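Local coordinates for glycerophosphodiester phosphodiesterase (Parabacteroides distasonis, PDB 3NO3), which binds a magnesium ion and belongs to the glycerophosphoryl diester phosphodiesterase family of TIM-barrel proteins, at residues 11-16 with 224-229; 47-52 with 82-87; 134-139 with 156-161; 166-171 with 195-200. One frame throughout, in Å; residues are numbered along the deposited sequence. Where two conformers were deposited one is given.

Contact 1: residues 11-16 with 224-229; sequences RGYWKT and DLPEET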
loop_
_atom_site.group_PDB
_atom_site.type_symbol
_atom_site.label_atom_id
_atom_site.label_comp_id
_atom_site.label_asym_id
_atom_site.label_seq_id
_atom_site.Cartn_x
_atom_site.Cartn_y
_atom_site.Cartn_z
ATOM N N ARG A 11 -2.937 5.692 2.290
ATOM C CA ARG A 11 -4.129 5.560 3.192
ATOM C C ARG A 11 -5.431 6.058 2.536
ATOM O O ARG A 11 -6.364 6.446 3.225
ATOM C CB ARG A 11 -3.885 6.230 4.555
ATOM C CG ARG A 11 -2.618 5.670 5.231
ATOM C CD ARG A 11 -2.232 6.313 6.521
ATOM N NE ARG A 11 -0.892 5.864 6.912
ATOM C CZ ARG A 11 -0.227 6.275 8.008
ATOM N NH1 ARG A 11 -0.758 7.108 8.891
ATOM N NH2 ARG A 11 0.972 5.809 8.241
ATOM N N GLY A 12 -5.455 6.056 1.207
ATOM C CA GLY A 12 -6.499 6.681 0.416
ATOM C C GLY A 12 -6.394 8.175 0.408
ATOM O O GLY A 12 -5.486 8.754 1.008
ATOM N N TYR A 13 -7.326 8.826 -0.284
ATOM C CA TYR A 13 -7.292 10.279 -0.286
ATOM C C TYR A 13 -7.995 10.753 0.978
ATOM O O TYR A 13 -9.211 10.925 1.003
ATOM C CB TYR A 13 -7.904 10.900 -1.537
ATOM C CG TYR A 13 -7.720 12.404 -1.720
ATOM C CD1 TYR A 13 -6.776 13.157 -1.003
ATOM C CD2 TYR A 13 -8.463 13.075 -2.681
ATOM C CE1 TYR A 13 -6.606 14.504 -1.217
ATOM C CE2 TYR A 13 -8.283 14.440 -2.909
ATOM C CZ TYR A 13 -7.346 15.145 -2.171
ATOM O OH TYR A 13 -7.158 16.487 -2.400
ATOM N N TRP A 14 -7.180 10.960 2.017
ATOM C CA TRP A 14 -7.651 11.314 3.337
ATOM C C TRP A 14 -7.548 12.791 3.681
ATOM O O TRP A 14 -8.295 13.229 4.539
ATOM C CB TRP A 14 -7.000 10.463 4.416
ATOM C CG TRP A 14 -5.555 10.668 4.593
ATOM C CD1 TRP A 14 -4.571 10.013 3.940
ATOM C CD2 TRP A 14 -4.910 11.559 5.509
ATOM N NE1 TRP A 14 -3.359 10.461 4.341
ATOM C CE2 TRP A 14 -3.524 11.405 5.319
ATOM C CE3 TRP A 14 -5.365 12.469 6.466
ATOM C CZ2 TRP A 14 -2.573 12.146 6.031
ATOM C CZ3 TRP A 14 -4.411 13.206 7.194
ATOM C CH2 TRP A 14 -3.037 13.046 6.962
ATOM N N LYS A 15 -6.675 13.557 3.013
ATOM C CA LYS A 15 -6.512 14.994 3.255
ATOM C C LYS A 15 -7.500 15.805 2.420
ATOM O O LYS A 15 -7.141 16.628 1.560
ATOM C CB LYS A 15 -5.058 15.425 3.013
ATOM C CG LYS A 15 -4.107 14.973 4.160
ATOM C CD LYS A 15 -2.711 15.596 4.034
ATOM C CE LYS A 15 -2.656 17.113 4.405
ATOM N NZ LYS A 15 -2.926 17.320 5.841
ATOM N N THR A 16 -8.772 15.553 2.684
ATOM C CA THR A 16 -9.871 16.148 1.956
ATOM C C THR A 16 -11.125 16.079 2.853
ATOM O O THR A 16 -11.236 15.180 3.711
ATOM C CB THR A 16 -10.074 15.475 0.566
ATOM O OG1 THR A 16 -10.973 16.276 -0.210
ATOM C CG2 THR A 16 -10.616 14.009 0.656
ATOM N N ASP A 224 0.579 11.650 0.673
ATOM C CA ASP A 224 -0.630 12.211 1.339
ATOM C C ASP A 224 -1.238 13.411 0.615
ATOM O O ASP A 224 -2.266 13.903 1.073
ATOM C CB ASP A 224 -0.332 12.612 2.795
ATOM C CG ASP A 224 0.030 11.411 3.692
ATOM O OD1 ASP A 224 -0.446 10.275 3.439
ATOM O OD2 ASP A 224 0.776 11.627 4.678
ATOM N N LEU A 225 -0.603 13.907 -0.452
ATOM C CA LEU A 225 -1.125 15.031 -1.266
ATOM C C LEU A 225 -1.208 14.599 -2.736
ATOM O O LEU A 225 -0.504 15.146 -3.578
ATOM C CB LEU A 225 -0.223 16.273 -1.093
ATOM C CG LEU A 225 -0.143 16.879 0.330
ATOM C CD1 LEU A 225 0.927 18.017 0.424
ATOM C CD2 LEU A 225 -1.475 17.436 0.780
ATOM N N PRO A 226 -2.076 13.596 -3.043
ATOM C CA PRO A 226 -2.090 13.006 -4.402
ATOM C C PRO A 226 -2.445 13.996 -5.541
ATOM O O PRO A 226 -1.877 13.886 -6.633
ATOM C CB PRO A 226 -3.134 11.886 -4.296
ATOM C CG PRO A 226 -3.961 12.229 -3.133
ATOM C CD PRO A 226 -3.031 12.902 -2.167
ATOM N N GLU A 227 -3.356 14.920 -5.294
ATOM C CA GLU A 227 -3.711 15.932 -6.300
ATOM C C GLU A 227 -2.542 16.876 -6.659
ATOM O O GLU A 227 -2.426 17.253 -7.843
ATOM C CB GLU A 227 -4.945 16.748 -5.891
ATOM C CG GLU A 227 -6.221 15.933 -5.779
ATOM C CD GLU A 227 -7.489 16.780 -5.787
ATOM O OE1 GLU A 227 -7.966 17.181 -4.707
ATOM O OE2 GLU A 227 -8.045 16.993 -6.877
ATOM N N GLU A 228 -1.682 17.223 -5.687
ATOM C CA GLU A 228 -0.473 18.008 -6.020
ATOM C C GLU A 228 0.435 17.208 -6.963
ATOM O O GLU A 228 0.941 17.759 -7.949
ATOM C CB GLU A 228 0.284 18.478 -4.766
ATOM C CG GLU A 228 1.705 19.143 -4.989
ATOM C CD GLU A 228 1.699 20.566 -5.530
ATOM O OE1 GLU A 228 2.000 20.767 -6.734
ATOM O OE2 GLU A 228 1.453 21.493 -4.738
ATOM N N THR A 229 0.644 15.916 -6.694
ATOM C CA THR A 229 1.465 15.090 -7.596
ATOM C C THR A 229 0.887 14.990 -9.014
ATOM O O THR A 229 1.636 15.069 -10.019
ATOM C CB THR A 229 1.676 13.657 -7.049
ATOM O OG1 THR A 229 1.947 13.734 -5.651
ATOM C CG2 THR A 229 2.855 12.965 -7.747
HETATM O O HOH W 1 -3.866 16.382 -2.628
HETATM O O HOH W 2 -4.540 12.358 1.437
#
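D224 OD1 is gripped by two rings, W14 across the contact and H10 just before it. W14 NE1 donates to D224 OD1 at 3.1 Å with an N-H...O angle of 157°. The acceptor lies close to the indole plane, at the ring edge. The same bond reaches the carboxylate from above, 70° out of its plane. H10 ND1 is the second partner of OD1.

The other direct side-chain bond is at Y13. Y13 CG is anti to the backbone N (chi1 -171°), where P226 CG meets it at 4.0 Å. At the end of the ring, Y13 OH donates to E227 OE1 at 2.5 Å, on the anti lone pair. P226 fills the middle. Its CG sits over one face of the Y13 ring, 4.1 Å from the centroid, in a CH-pi contact.

Water 2 joins the backbones: K15 N donates to it at 2.9 Å, and it donates to D224 O at 2.8 Å. K15 CE lies 3.8 Å from L225 CD2.

The loop after strand 6-9 is thus tied to the start of helix 226-236. Two partners limit how the D224 carboxylate can turn; this side chain is about 9 Å from a bound magnesium ion.

Contact 2: residues 47-52 with 82-87; sequences DNVLVV and LPTLEQ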
loop_
_atom_site.group_PDB
_atom_site.type_symbol
_atom_site.label_atom_id
_atom_site.label_comp_id
_atom_site.label_asym_id
_atom_site.label_seq_id
_atom_site.Cartn_x
_atom_site.Cartn_y
_atom_site.Cartn_z
ATOM N N ASP A 47 -8.826 -13.414 16.633
ATOM C CA ASP A 47 -9.778 -14.348 16.043
ATOM C C ASP A 47 -9.819 -14.384 14.510
ATOM O O ASP A 47 -10.813 -14.829 13.928
ATOM C CB ASP A 47 -11.193 -14.167 16.688
ATOM C CG ASP A 47 -11.856 -12.845 16.382
ATOM O OD1 ASP A 47 -11.178 -11.819 16.118
ATOM O OD2 ASP A 47 -13.117 -12.819 16.411
ATOM N N ASN A 48 -8.728 -13.977 13.866
ATOM C CA ASN A 48 -8.483 -14.156 12.430
ATOM C C ASN A 48 -9.450 -13.392 11.498
ATOM O O ASN A 48 -9.745 -13.847 10.417
ATOM C CB ASN A 48 -8.385 -15.634 12.031
ATOM C CG ASN A 48 -7.211 -16.355 12.679
ATOM O OD1 ASN A 48 -6.375 -15.761 13.347
ATOM N ND2 ASN A 48 -7.140 -17.660 12.453
ATOM N N VAL A 49 -9.876 -12.205 11.927
ATOM C CA VAL A 49 -10.617 -11.265 11.095
ATOM C C VAL A 49 -9.629 -10.208 10.598
ATOM O O VAL A 49 -8.809 -9.670 11.370
ATOM C CB VAL A 49 -11.788 -10.627 11.835
ATOM C CG1 VAL A 49 -12.542 -9.582 10.922
ATOM C CG2 VAL A 49 -12.762 -11.692 12.377
ATOM N N LEU A 50 -9.664 -9.950 9.302
ATOM C CA LEU A 50 -8.803 -8.940 8.705
ATOM C C LEU A 50 -9.517 -7.589 8.783
ATOM O O LEU A 50 -10.636 -7.466 8.346
ATOM C CB LEU A 50 -8.462 -9.326 7.246
ATOM C CG LEU A 50 -7.536 -10.562 7.119
ATOM C CD1 LEU A 50 -7.637 -11.114 5.731
ATOM C CD2 LEU A 50 -6.069 -10.183 7.453
ATOM N N VAL A 51 -8.827 -6.587 9.301
ATOM C CA VAL A 51 -9.372 -5.218 9.450
ATOM C C VAL A 51 -8.370 -4.236 8.902
ATOM O O VAL A 51 -7.188 -4.579 8.760
ATOM C CB VAL A 51 -9.691 -4.904 10.929
ATOM C CG1 VAL A 51 -10.770 -5.884 11.482
ATOM C CG2 VAL A 51 -8.390 -4.976 11.823
ATOM N N VAL A 52 -8.826 -2.997 8.680
ATOM C CA VAL A 52 -8.073 -1.985 7.985
ATOM C C VAL A 52 -7.794 -0.825 8.938
ATOM O O VAL A 52 -8.733 -0.133 9.393
ATOM C CB VAL A 52 -8.802 -1.488 6.737
ATOM C CG1 VAL A 52 -7.958 -0.431 5.999
ATOM C CG2 VAL A 52 -9.059 -2.646 5.805
ATOM N N LEU A 82 -14.641 1.100 12.249
ATOM C CA LEU A 82 -13.455 0.377 11.827
ATOM C C LEU A 82 -13.804 -0.532 10.660
ATOM O O LEU A 82 -14.657 -1.367 10.839
ATOM C CB LEU A 82 -12.917 -0.480 12.980
ATOM C CG LEU A 82 -11.688 -1.337 12.712
ATOM C CD1 LEU A 82 -10.472 -0.455 12.369
ATOM C CD2 LEU A 82 -11.420 -2.241 13.929
ATOM N N PRO A 83 -13.147 -0.392 9.468
ATOM C CA PRO A 83 -13.571 -1.265 8.366
ATOM C C PRO A 83 -13.019 -2.680 8.499
ATOM O O PRO A 83 -11.846 -2.855 8.878
ATOM C CB PRO A 83 -12.949 -0.602 7.121
ATOM C CG PRO A 83 -12.635 0.773 7.503
ATOM C CD PRO A 83 -12.285 0.691 8.973
ATOM N N THR A 84 -13.818 -3.671 8.158
ATOM C CA THR A 84 -13.257 -4.995 7.862
ATOM C C THR A 84 -12.620 -4.893 6.489
ATOM O O THR A 84 -13.000 -4.038 5.663
ATOM C CB THR A 84 -14.289 -6.126 7.892
ATOM O OG1 THR A 84 -15.279 -5.893 6.890
ATOM C CG2 THR A 84 -14.989 -6.235 9.284
ATOM N N LEU A 85 -11.659 -5.770 6.227
ATOM C CA LEU A 85 -11.085 -5.888 4.898
ATOM C C LEU A 85 -12.172 -6.265 3.911
ATOM O O LEU A 85 -12.229 -5.714 2.806
ATOM C CB LEU A 85 -9.961 -6.933 4.843
ATOM C CG LEU A 85 -9.352 -7.178 3.429
ATOM C CD1 LEU A 85 -8.727 -5.828 2.885
ATOM C CD2 LEU A 85 -8.303 -8.390 3.461
ATOM N N GLU A 86 -13.062 -7.173 4.305
ATOM C CA GLU A 86 -14.176 -7.526 3.451
ATOM C C GLU A 86 -14.987 -6.317 3.010
ATOM O O GLU A 86 -15.319 -6.221 1.837
ATOM C CB GLU A 86 -15.104 -8.491 4.164
ATOM C CG GLU A 86 -16.282 -8.998 3.328
ATOM C CD GLU A 86 -17.279 -9.848 4.117
ATOM O OE1 GLU A 86 -17.457 -9.613 5.353
ATOM O OE2 GLU A 86 -17.919 -10.748 3.461
ATOM N N GLN A 87 -15.345 -5.456 3.951
ATOM C CA GLN A 87 -16.061 -4.199 3.595
ATOM C C GLN A 87 -15.260 -3.322 2.640
ATOM O O GLN A 87 -15.812 -2.688 1.691
ATOM C CB GLN A 87 -16.371 -3.385 4.852
ATOM C CG GLN A 87 -17.509 -3.991 5.699
ATOM C CD GLN A 87 -17.509 -3.556 7.132
ATOM O OE1 GLN A 87 -16.728 -2.684 7.552
ATOM N NE2 GLN A 87 -18.420 -4.130 7.899
HETATM O O HOH W 3 -12.285 -8.970 6.737
#
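Two backbone bonds join L50 and V52 to L85, the first residue of helix 85-94, and to P83 just before it. L85 N donates to L50 O at 2.9 Å, almost straight at 178°. V52 N donates to P83 O at 3.0 Å. Between them V51 and T84 form a single bridge. Their CA atoms are 4.2 Å apart, and residues 49-52 and 82-85 run 108° apart. Water 3 also donates to L50 O, at 2.8 Å, and accepts from E86 N. L50 O therefore has two donors.

Capping bonds act within 82-87. T84 OG1 sits between the backbone N and the carbonyl carbon (chi1 62°) and accepts from Q87 N at 3.0 Å. Q87 OE1 returns the bond, accepting from T84 N at 3.1 Å. This is a capping box.

The remaining contacts are mostly apolar. L50 and L85 lie side by side and point the same way, with L50 CD1 3.6 Å from L85 CD2. V52 CG2 packs on the L85 backbone. L82 CD1 is a methyl against a backbone oxygen, V52 O, at 3.5 Å. F40 of strand 37-44 touches both V52 and L85, and M123 of helix 110-126 also touches L85.

Strand 50-52 pairs antiparallel with barrel strand 37-44, which carries the magnesium ligands E39 and D41. The segment between strand 37-44 and helix 85-94 is an insertion in the TIM barrel, consistent with the insertion known in this family.

Contact 3: residues 134-139 with 156-161; sequences DYISFN and SYLNGE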
loop_
_atom_site.group_PDB
_atom_site.type_symbol
_atom_site.label_atom_id
_atom_site.label_comp_id
_atom_site.label_asym_id
_atom_site.label_seq_id
_atom_site.Cartn_x
_atom_site.Cartn_y
_atom_site.Cartn_z
ATOM N N ASP A 134 -2.093 -5.410 -5.427
ATOM C CA ASP A 134 -0.635 -5.485 -5.287
ATOM C C ASP A 134 -0.321 -5.489 -3.793
ATOM O O ASP A 134 -0.971 -4.787 -3.026
ATOM C CB ASP A 134 0.031 -4.251 -5.918
ATOM C CG ASP A 134 -0.241 -4.093 -7.402
ATOM O OD1 ASP A 134 -0.823 -4.988 -8.086
ATOM O OD2 ASP A 134 0.166 -3.023 -7.896
ATOM N N TYR A 135 0.640 -6.303 -3.357
ATOM C CA TYR A 135 0.970 -6.429 -1.945
ATOM C C TYR A 135 2.286 -5.721 -1.617
ATOM O O TYR A 135 3.263 -5.734 -2.427
ATOM C CB TYR A 135 1.098 -7.922 -1.566
ATOM C CG TYR A 135 -0.162 -8.713 -1.784
ATOM C CD1 TYR A 135 -1.269 -8.536 -0.944
ATOM C CD2 TYR A 135 -0.261 -9.632 -2.815
ATOM C CE1 TYR A 135 -2.450 -9.256 -1.125
ATOM C CE2 TYR A 135 -1.479 -10.361 -3.038
ATOM C CZ TYR A 135 -2.574 -10.149 -2.177
ATOM O OH TYR A 135 -3.751 -10.892 -2.339
ATOM N N ILE A 136 2.313 -5.111 -0.440
ATOM C CA ILE A 136 3.517 -4.497 0.112
ATOM C C ILE A 136 3.615 -4.855 1.591
ATOM O O ILE A 136 2.586 -5.012 2.238
ATOM C CB ILE A 136 3.543 -2.967 -0.116
ATOM C CG1 ILE A 136 2.428 -2.222 0.651
ATOM C CG2 ILE A 136 3.407 -2.624 -1.652
ATOM C CD1 ILE A 136 2.463 -0.636 0.507
ATOM N N SER A 137 4.817 -4.966 2.157
ATOM C CA SER A 137 4.945 -5.208 3.607
ATOM C C SER A 137 6.350 -4.864 4.082
ATOM O O SER A 137 7.313 -5.054 3.344
ATOM C CB SER A 137 4.644 -6.681 3.965
ATOM O OG SER A 137 4.605 -6.912 5.352
ATOM N N PHE A 138 6.472 -4.376 5.307
ATOM C CA PHE A 138 7.770 -4.348 5.977
ATOM C C PHE A 138 8.288 -5.704 6.379
ATOM O O PHE A 138 9.482 -5.818 6.674
ATOM C CB PHE A 138 7.708 -3.499 7.269
ATOM C CG PHE A 138 7.624 -2.004 6.994
ATOM C CD1 PHE A 138 8.778 -1.258 6.812
ATOM C CD2 PHE A 138 6.405 -1.363 6.904
ATOM C CE1 PHE A 138 8.701 0.116 6.532
ATOM C CE2 PHE A 138 6.329 0.011 6.659
ATOM C CZ PHE A 138 7.476 0.733 6.470
ATOM N N ASN A 139 7.396 -6.696 6.490
ATOM C CA ASN A 139 7.755 -7.990 7.023
ATOM C C ASN A 139 8.162 -8.959 5.948
ATOM O O ASN A 139 7.362 -9.275 5.044
ATOM C CB ASN A 139 6.565 -8.597 7.802
ATOM C CG ASN A 139 6.973 -9.831 8.570
ATOM O OD1 ASN A 139 6.930 -10.955 8.041
ATOM N ND2 ASN A 139 7.439 -9.629 9.813
ATOM N N SER A 156 6.023 -5.968 -3.280
ATOM C CA SER A 156 7.144 -5.059 -3.043
ATOM C C SER A 156 7.548 -5.012 -1.574
ATOM O O SER A 156 6.695 -5.084 -0.684
ATOM C CB SER A 156 6.867 -3.661 -3.553
ATOM O OG SER A 156 6.508 -3.708 -4.889
ATOM N N TYR A 157 8.847 -4.869 -1.323
ATOM C CA TYR A 157 9.347 -4.799 0.036
ATOM C C TYR A 157 9.357 -3.353 0.491
ATOM O O TYR A 157 9.763 -2.476 -0.287
ATOM C CB TYR A 157 10.756 -5.324 0.069
ATOM C CG TYR A 157 11.385 -5.574 1.402
ATOM C CD1 TYR A 157 10.713 -6.276 2.422
ATOM C CD2 TYR A 157 12.698 -5.244 1.619
ATOM C CE1 TYR A 157 11.318 -6.554 3.602
ATOM C CE2 TYR A 157 13.333 -5.553 2.801
ATOM C CZ TYR A 157 12.651 -6.226 3.779
ATOM O OH TYR A 157 13.290 -6.486 4.947
ATOM N N LEU A 158 8.981 -3.098 1.757
ATOM C CA LEU A 158 8.984 -1.741 2.317
ATOM C C LEU A 158 10.219 -1.335 3.123
ATOM O O LEU A 158 10.437 -0.161 3.326
ATOM C CB LEU A 158 7.736 -1.509 3.191
ATOM C CG LEU A 158 6.420 -1.261 2.458
ATOM C CD1 LEU A 158 5.267 -1.470 3.479
ATOM C CD2 LEU A 158 6.352 0.148 1.833
ATOM N N ASN A 159 11.023 -2.282 3.596
ATOM C CA ASN A 159 11.903 -1.965 4.756
ATOM C C ASN A 159 13.222 -1.268 4.426
ATOM O O ASN A 159 13.860 -0.678 5.325
ATOM C CB ASN A 159 12.162 -3.233 5.557
ATOM C CG ASN A 159 12.660 -2.944 6.942
ATOM O OD1 ASN A 159 11.991 -2.262 7.673
ATOM N ND2 ASN A 159 13.875 -3.420 7.292
ATOM N N GLY A 160 13.662 -1.335 3.165
ATOM C CA GLY A 160 14.659 -0.401 2.672
ATOM C C GLY A 160 16.105 -0.891 2.609
ATOM O O GLY A 160 16.949 -0.162 2.080
ATOM N N GLU A 161 16.405 -2.112 3.064
ATOM C CA GLU A 161 17.818 -2.508 3.239
ATOM C C GLU A 161 18.352 -3.431 2.148
ATOM O O GLU A 161 19.528 -3.655 2.104
ATOM C CB GLU A 161 18.074 -3.104 4.647
ATOM C CG GLU A 161 17.687 -4.582 4.883
ATOM C CD GLU A 161 16.187 -4.838 4.999
ATOM O OE1 GLU A 161 15.389 -3.872 5.057
ATOM O OE2 GLU A 161 15.793 -6.026 5.047
HETATM O O HOH W 4 3.507 -4.534 -5.003
HETATM O O HOH W 5 11.848 -6.516 7.759
#
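I136 pairs with S156 and S137 with Y157 in parallel, residues 135-138 and 156-159 running only 12° apart. S156 N donates to Y135 O at 2.9 Å and L158 N to S137 O at 3.0 Å. The bond from S137 N to S156 O, at 3.4 Å, is weak.

Past the strand ends L158 and F138 meet. F138 CG is anti to the carbonyl carbon (chi1 -73°), where it touches L158 CB. L158 CB lies over the centre of the F138 ring, 3.6 Å from the centroid. This is a CH-pi contact. L158 CD1 reaches F138 CD2 at 3.6 Å and also packs on I136. N159 comes to the ring edge, with OD1 3.5 Å from F138 CD1. The N159 amide stands nearly upright to the ring, 81° between planes.

E161 receives two bonds from its own loop. Y157 OH donates to E161 OE2 at 2.5 Å, on the syn lone pair, and N159 ND2 donates to E161 OE1. Water 5 donates to both F138 O and Y157 OH, a link across the contact. In the first loop S137 OG accepts from N139 N in an ST turn and also bonds L104 O. N139 then caps helix 140-149.

The side chains of F138, I136 and L158 touch E103, a magnesium ligand, and the I136 side chain is about 5 Å from a bound magnesium ion. Strand 133-137, helix 140-149 and strand 155-157 make a beta-alpha-beta unit of the TIM barrel, joined here beside the metal site.

Contact 4: residues 166-171 with 195-200; sequences ELKELG and LGMTSN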
loop_
_atom_site.group_PDB
_atom_site.type_symbol
_atom_site.label_atom_id
_atom_site.label_comp_id
_atom_site.label_asym_id
_atom_site.label_seq_id
_atom_site.Cartn_x
_atom_site.Cartn_y
_atom_site.Cartn_z
ATOM N N GLU A 166 19.047 -8.114 -4.916
ATOM C CA GLU A 166 18.719 -9.007 -3.805
ATOM C C GLU A 166 17.211 -9.288 -3.771
ATOM O O GLU A 166 16.784 -10.433 -3.605
ATOM C CB GLU A 166 19.198 -8.413 -2.459
ATOM C CG GLU A 166 20.732 -8.453 -2.275
ATOM C CD GLU A 166 21.195 -7.705 -1.037
ATOM O OE1 GLU A 166 20.736 -6.560 -0.820
ATOM O OE2 GLU A 166 22.003 -8.275 -0.273
ATOM N N LEU A 167 16.423 -8.247 -3.980
ATOM C CA LEU A 167 14.973 -8.418 -4.044
ATOM C C LEU A 167 14.511 -9.300 -5.213
ATOM O O LEU A 167 13.654 -10.196 -5.029
ATOM C CB LEU A 167 14.292 -7.054 -4.095
ATOM C CG LEU A 167 14.307 -6.148 -2.856
ATOM C CD1 LEU A 167 13.628 -4.780 -3.173
ATOM C CD2 LEU A 167 13.587 -6.845 -1.689
ATOM N N LYS A 168 15.099 -9.097 -6.389
ATOM C CA LYS A 168 14.726 -9.864 -7.580
ATOM C C LYS A 168 14.980 -11.344 -7.349
ATOM O O LYS A 168 14.155 -12.147 -7.715
ATOM C CB LYS A 168 15.493 -9.375 -8.815
ATOM C CG LYS A 168 15.044 -9.981 -10.151
ATOM C CD LYS A 168 13.632 -9.669 -10.488
ATOM C CE LYS A 168 13.289 -10.273 -11.817
ATOM N NZ LYS A 168 12.454 -9.360 -12.604
ATOM N N GLU A 169 16.112 -11.663 -6.716
ATOM C CA GLU A 169 16.489 -13.062 -6.434
ATOM C C GLU A 169 15.463 -13.784 -5.540
ATOM O O GLU A 169 15.224 -14.995 -5.695
ATOM C CB GLU A 169 17.879 -13.131 -5.805
ATOM C CG GLU A 169 18.459 -14.572 -5.772
ATOM C CD GLU A 169 19.898 -14.624 -5.303
ATOM O OE1 GLU A 169 20.486 -13.545 -4.988
ATOM O OE2 GLU A 169 20.440 -15.749 -5.245
ATOM N N LEU A 170 14.861 -13.038 -4.619
ATOM C CA LEU A 170 13.791 -13.536 -3.717
ATOM C C LEU A 170 12.395 -13.624 -4.375
ATOM O O LEU A 170 11.470 -14.155 -3.751
ATOM C CB LEU A 170 13.743 -12.715 -2.397
ATOM C CG LEU A 170 14.999 -12.920 -1.489
ATOM C CD1 LEU A 170 15.130 -11.863 -0.386
ATOM C CD2 LEU A 170 15.045 -14.305 -0.843
ATOM N N GLY A 171 12.252 -13.172 -5.628
ATOM C CA GLY A 171 10.952 -13.176 -6.323
ATOM C C GLY A 171 10.100 -11.940 -6.119
ATOM O O GLY A 171 8.932 -11.928 -6.494
ATOM N N LEU A 195 16.282 -4.570 -14.061
ATOM C CA LEU A 195 15.783 -5.852 -13.551
ATOM C C LEU A 195 14.309 -6.193 -13.858
ATOM O O LEU A 195 13.854 -7.272 -13.483
ATOM C CB LEU A 195 16.064 -5.949 -12.038
ATOM C CG LEU A 195 17.514 -6.222 -11.627
ATOM C CD1 LEU A 195 17.741 -5.753 -10.173
ATOM C CD2 LEU A 195 17.826 -7.721 -11.803
ATOM N N GLY A 196 13.584 -5.338 -14.576
ATOM C CA GLY A 196 12.175 -5.582 -14.845
ATOM C C GLY A 196 11.261 -5.499 -13.615
ATOM O O GLY A 196 10.223 -6.159 -13.582
HETATM N N MSE A 197 11.648 -4.689 -12.629
HETATM C CA MSE A 197 10.896 -4.486 -11.390
HETATM C C MSE A 197 10.390 -3.060 -11.373
HETATM O O MSE A 197 10.915 -2.232 -12.073
HETATM C CB MSE A 197 11.780 -4.626 -10.139
HETATM C CG MSE A 197 12.926 -5.530 -10.257
HETATM SE SE MSE A 197 13.937 -5.603 -8.638
HETATM C CE MSE A 197 12.577 -6.625 -7.674
ATOM N N THR A 198 9.417 -2.789 -10.522
ATOM C CA THR A 198 8.946 -1.415 -10.251
ATOM C C THR A 198 9.622 -0.743 -9.025
ATOM O O THR A 198 10.086 -1.415 -8.085
ATOM C CB THR A 198 7.434 -1.337 -10.117
ATOM O OG1 THR A 198 6.998 -2.092 -8.973
ATOM C CG2 THR A 198 6.809 -1.845 -11.400
ATOM N N SER A 199 9.678 0.584 -9.067
ATOM C CA SER A 199 10.181 1.381 -7.950
ATOM C C SER A 199 9.029 2.255 -7.446
ATOM O O SER A 199 8.330 2.862 -8.248
ATOM C CB SER A 199 11.369 2.226 -8.397
ATOM O OG SER A 199 11.046 3.025 -9.495
ATOM N N ASN A 200 8.829 2.285 -6.137
ATOM C CA ASN A 200 7.776 3.102 -5.472
ATOM C C ASN A 200 8.489 3.808 -4.312
ATOM O O ASN A 200 9.476 3.268 -3.766
ATOM C CB ASN A 200 6.646 2.166 -5.038
ATOM C CG ASN A 200 5.400 2.864 -4.451
ATOM O OD1 ASN A 200 5.311 4.093 -4.269
ATOM N ND2 ASN A 200 4.410 2.021 -4.164
#
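K168 reaches from helix 164-169 to L195 and M197, on the outer side of the TIM barrel. Both segments contain a Schellman motif with glycine at positive phi: G171 follows helix 164-169, and G196 follows helix 188-194. In the first, G171 N donates to K168 O at 3.0 Å.

The K168 side chain can be followed outward. Two conformers were deposited for it, and one is described. CB touches the selenium of M197, a selenomethionine, with K168 CB 4.1 Å from M197 SE. CG is anti to the backbone N (chi1 -172°) and meets L195, with K168 CG 3.9 Å from L195 CD2. The chain then bends at chi2 (62°). CD comes next, with K168 CD 3.8 Å from L195 O. CE is nearer, with K168 CE 3.5 Å from L195 O. The two side chains slide past each other in opposite directions, and the lysine tip ends at L195 O.

M197 also has two conformers. In the one given, its CE lies 3.8 Å from K168 N, against the helix backbone. L167 CB lies 4.0 Å from M197 CE; the L167 side chain also touches L175 and Y177 of strand 174-178. P164 touches both L195 and M197. L195 O lies at the C-terminal end of helix 188-194. With K168 placed this way, its positive group would suit the partial negative charge of a helix end. In the conformer given, K168 NZ donates to L195 O at 2.7 Å, nearly in line with the carbonyl at 169°.

Contacts 2 and 3 are buried; contacts 1 and 4 are only partly so. Contacts 2, 3 and 4 all reach the main sheet. Contacts 3 and 4 touch, with Y157 CB 3.7 Å from L167 CD2, and strand 155-157 leads on to helix 164-169. Contacts 2 and 4 lie far apart, about 30 Å between centres, on opposite sides of the chain's centre. Contact 3 pairs neighbouring barrel strands by backbone bonds; contact 2 brings a short strand against a helix start. Contact 1 links the chain near its two ends through side-chain bonds and waters. Contact 4 relies on one lysine and apolar packing at helix ends.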